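Local coordinates for hypothetical sugar ABC-transporter sugar binding protein (PDB 7BVT) that probably serves as the sugar-binding component of an ABC transporter, capturing cyclic alpha-maltosyl-1,6-maltose for uptake by Arthrobacter globiformis, at residues 220-225 and 407-412. Numbering follows the deposited sequence.
Sequences AAFNTP and QAVNAV
With CG anti to its own carbonyl carbon (chi1 -78°) and the amide barely twisted, Asn410 reaches off its helix to the backbone of Ala220. Its OD1 takes the N-H of Ala220 at 2.7 Å; the bond is nearly straight (167° at the hydrogen), and the donor lies in the carbonyl plane. The other half of the amide works through a water, which accepts from Asn410 ND2 at 3.0 Å and donates to Ala220 O at 2.8 Å. Both polar backbone atoms of Ala220 are thus served by one side chain, and the two bonds fix which way round the amide sits. Were this asparagine an alanine, the buried N-H of Ala220 would probably lose its acceptor and the bridging water its donor.

This is how, in a two-lobed solute-binding protein of family 1, the loop leading into helix 225-239 is tied to the C-terminal helix 398-415. Thr224 caps that following helix, its OG1 accepting from Gly227 N.

Next to the polar link lies an apolar patch. Val409, its CG1 anti to the backbone N (chi1 166°), sends that methyl to Ala220 CB at 4.1 Å. Its other branch, CG2, comes up to the rim of the Phe222 ring, near the ring plane, 4.1 Å from CZ. The same ring packs edge-to-face with Phe384 of helix 377-392 and touches Leu402 and Ala405, while Asn223 ND2 hydrogen-bonds to Asp403 OD1 and Glu406 OE1 one to two turns back along helix 398-415.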
ATOM      1  N   ALA A 220       6.771  13.490  14.674  1.00 19.83           N
ATOM      2  CA  ALA A 220       6.286  12.168  15.119  1.00 19.05           C
ATOM      3  C   ALA A 220       5.065  12.250  16.038  1.00 20.77           C
ATOM      4  O   ALA A 220       4.918  13.154  16.889  1.00 21.88           O
ATOM      5  CB  ALA A 220       7.412  11.460  15.797  1.00 20.60           C
ATOM      6  N   ALA A 221       4.208  11.236  15.969  1.00 20.63           N
ATOM      7  CA  ALA A 221       3.006  11.127  16.808  1.00 21.08           C
ATOM      8  C   ALA A 221       2.900   9.738  17.463  1.00 18.37           C
ATOM      9  O   ALA A 221       1.907   9.523  18.145  1.00 19.10           O
ATOM     10  CB  ALA A 221       1.793  11.446  15.995  1.00 22.75           C
ATOM     11  N   PHE A 222       3.877   8.865  17.271  1.00 17.83           N
ATOM     12  CA  PHE A 222       3.759   7.426  17.635  1.00 18.36           C
ATOM     13  C   PHE A 222       4.348   7.124  19.030  1.00 20.78           C
ATOM     14  O   PHE A 222       4.317   5.966  19.447  1.00 18.48           O
ATOM     15  CB  PHE A 222       4.475   6.571  16.591  1.00 16.83           C
ATOM     16  CG  PHE A 222       5.898   6.985  16.298  1.00 17.89           C
ATOM     17  CD1 PHE A 222       6.900   6.813  17.251  1.00 16.97           C
ATOM     18  CD2 PHE A 222       6.242   7.609  15.101  1.00 16.61           C
ATOM     19  CE1 PHE A 222       8.200   7.228  16.991  1.00 18.18           C
ATOM     20  CE2 PHE A 222       7.542   8.021  14.845  1.00 18.60           C
ATOM     21  CZ  PHE A 222       8.511   7.855  15.796  1.00 18.34           C
ATOM     22  N   ASN A 223       4.952   8.080  19.729  1.00 19.89           N
ATOM     23  CA  ASN A 223       5.630   7.791  21.022  1.00 20.77           C
ATOM     24  C   ASN A 223       4.619   7.960  22.135  1.00 22.54           C
ATOM     25  O   ASN A 223       4.628   8.948  22.873  1.00 24.49           O
ATOM     26  CB  ASN A 223       6.911   8.608  21.195  1.00 21.74           C
ATOM     27  CG  ASN A 223       7.703   8.139  22.397  1.00 23.44           C
ATOM     28  OD1 ASN A 223       7.458   7.054  22.943  1.00 22.64           O
ATOM     29  ND2 ASN A 223       8.687   8.931  22.795  1.00 23.83           N
ATOM     30  N   THR A 224       3.716   6.999  22.210  1.00 22.60           N
ATOM     31  CA  THR A 224       2.452   7.053  22.936  1.00 21.57           C
ATOM     32  C   THR A 224       2.195   5.675  23.522  1.00 21.88           C
ATOM     33  O   THR A 224       2.856   4.724  23.154  1.00 20.68           O
ATOM     34  CB  THR A 224       1.310   7.415  22.000  1.00 22.37           C
ATOM     35  OG1 THR A 224       1.274   6.405  20.976  1.00 19.60           O
ATOM     36  CG2 THR A 224       1.493   8.790  21.397  1.00 21.76           C
ATOM     37  N   PRO A 225       1.208   5.537  24.417  1.00 20.89           N
ATOM     38  CA  PRO A 225       0.854   4.200  24.898  1.00 20.80           C
ATOM     39  C   PRO A 225       0.462   3.297  23.725  1.00 20.16           C
ATOM     40  O   PRO A 225       0.712   2.113  23.805  1.00 19.67           O
ATOM     41  CB  PRO A 225      -0.323   4.502  25.821  1.00 21.01           C
ATOM     42  CG  PRO A 225      -0.004   5.901  26.347  1.00 25.15           C
ATOM     43  CD  PRO A 225       0.543   6.630  25.153  1.00 22.68           C
ATOM     44  N   GLN A 407      12.957  10.951  18.172  1.00 22.03           N
ATOM     45  CA  GLN A 407      14.121  11.848  17.967  1.00 23.82           C
ATOM     46  C   GLN A 407      14.600  11.854  16.536  1.00 22.57           C
ATOM     47  O   GLN A 407      14.907  12.969  16.046  1.00 24.02           O
ATOM     48  CB  GLN A 407      15.384  11.251  18.581  1.00 28.45           C
ATOM     49  CG  GLN A 407      15.943  12.027  19.689  1.00 39.97           C
ATOM     50  CD  GLN A 407      15.128  11.582  20.852  1.00 35.03           C
ATOM     51  OE1 GLN A 407      14.062  12.167  21.074  1.00 40.69           O
ATOM     52  NE2 GLN A 407      15.675  10.584  21.574  1.00 29.78           N
ATOM     53  N   ALA A 408      14.824  10.674  15.943  1.00 21.52           N
ATOM     54  CA  ALA A 408      15.399  10.532  14.597  1.00 22.56           C
ATOM     55  C   ALA A 408      14.391  11.164  13.635  1.00 25.59           C
ATOM     56  O   ALA A 408      14.800  11.957  12.762  1.00 23.35           O
ATOM     57  CB  ALA A 408      15.692   9.098  14.307  1.00 21.93           C
ATOM     58  N   VAL A 409      13.123  10.778  13.748  1.00 21.61           N
ATOM     59  CA  VAL A 409      12.066  11.251  12.805  1.00 20.22           C
ATOM     60  C   VAL A 409      11.917  12.771  12.918  1.00 22.27           C
ATOM     61  O   VAL A 409      11.891  13.489  11.902  1.00 22.27           O
ATOM     62  CB  VAL A 409      10.737  10.523  13.065  1.00 19.49           C
ATOM     63  CG1 VAL A 409       9.596  11.242  12.353  1.00 21.81           C
ATOM     64  CG2 VAL A 409      10.849   9.083  12.653  1.00 19.52           C
ATOM     65  N   ASN A 410      11.873  13.300  14.133  1.00 21.22           N
ATOM     66  CA  ASN A 410      11.660  14.759  14.340  1.00 24.59           C
ATOM     67  C   ASN A 410      12.862  15.506  13.768  1.00 25.30           C
ATOM     68  O   ASN A 410      12.621  16.605  13.206  1.00 27.91           O
ATOM     69  CB  ASN A 410      11.448  15.101  15.810  1.00 23.42           C
ATOM     70  CG  ASN A 410      10.054  14.786  16.281  1.00 27.00           C
ATOM     71  OD1 ASN A 410       9.207  14.456  15.471  1.00 25.34           O
ATOM     72  ND2 ASN A 410       9.829  14.872  17.584  1.00 27.07           N
ATOM     73  N   ALA A 411      14.064  14.926  13.807  1.00 24.34           N
ATOM     74  CA  ALA A 411      15.274  15.648  13.355  1.00 24.56           C
ATOM     75  C   ALA A 411      15.155  15.768  11.841  1.00 26.45           C
ATOM     76  O   ALA A 411      15.532  16.801  11.291  1.00 29.54           O
ATOM     77  CB  ALA A 411      16.528  14.945  13.723  1.00 24.18           C
ATOM     78  N   VAL A 412      14.665  14.718  11.203  1.00 26.10           N
ATOM     79  CA  VAL A 412      14.486  14.626   9.728  1.00 27.87           C
ATOM     80  C   VAL A 412      13.387  15.607   9.325  1.00 25.77           C
ATOM     81  O   VAL A 412      13.591  16.391   8.361  1.00 28.69           O
ATOM     82  CB  VAL A 412      14.172  13.180   9.301  1.00 30.83           C
ATOM     83  CG1 VAL A 412      13.599  13.138   7.898  1.00 34.53           C
ATOM     84  CG2 VAL A 412      15.411  12.324   9.404  1.00 33.43           C
TER
HETATM   85  O   HOH W   1       6.984  14.302  18.376  1.00 25.18           O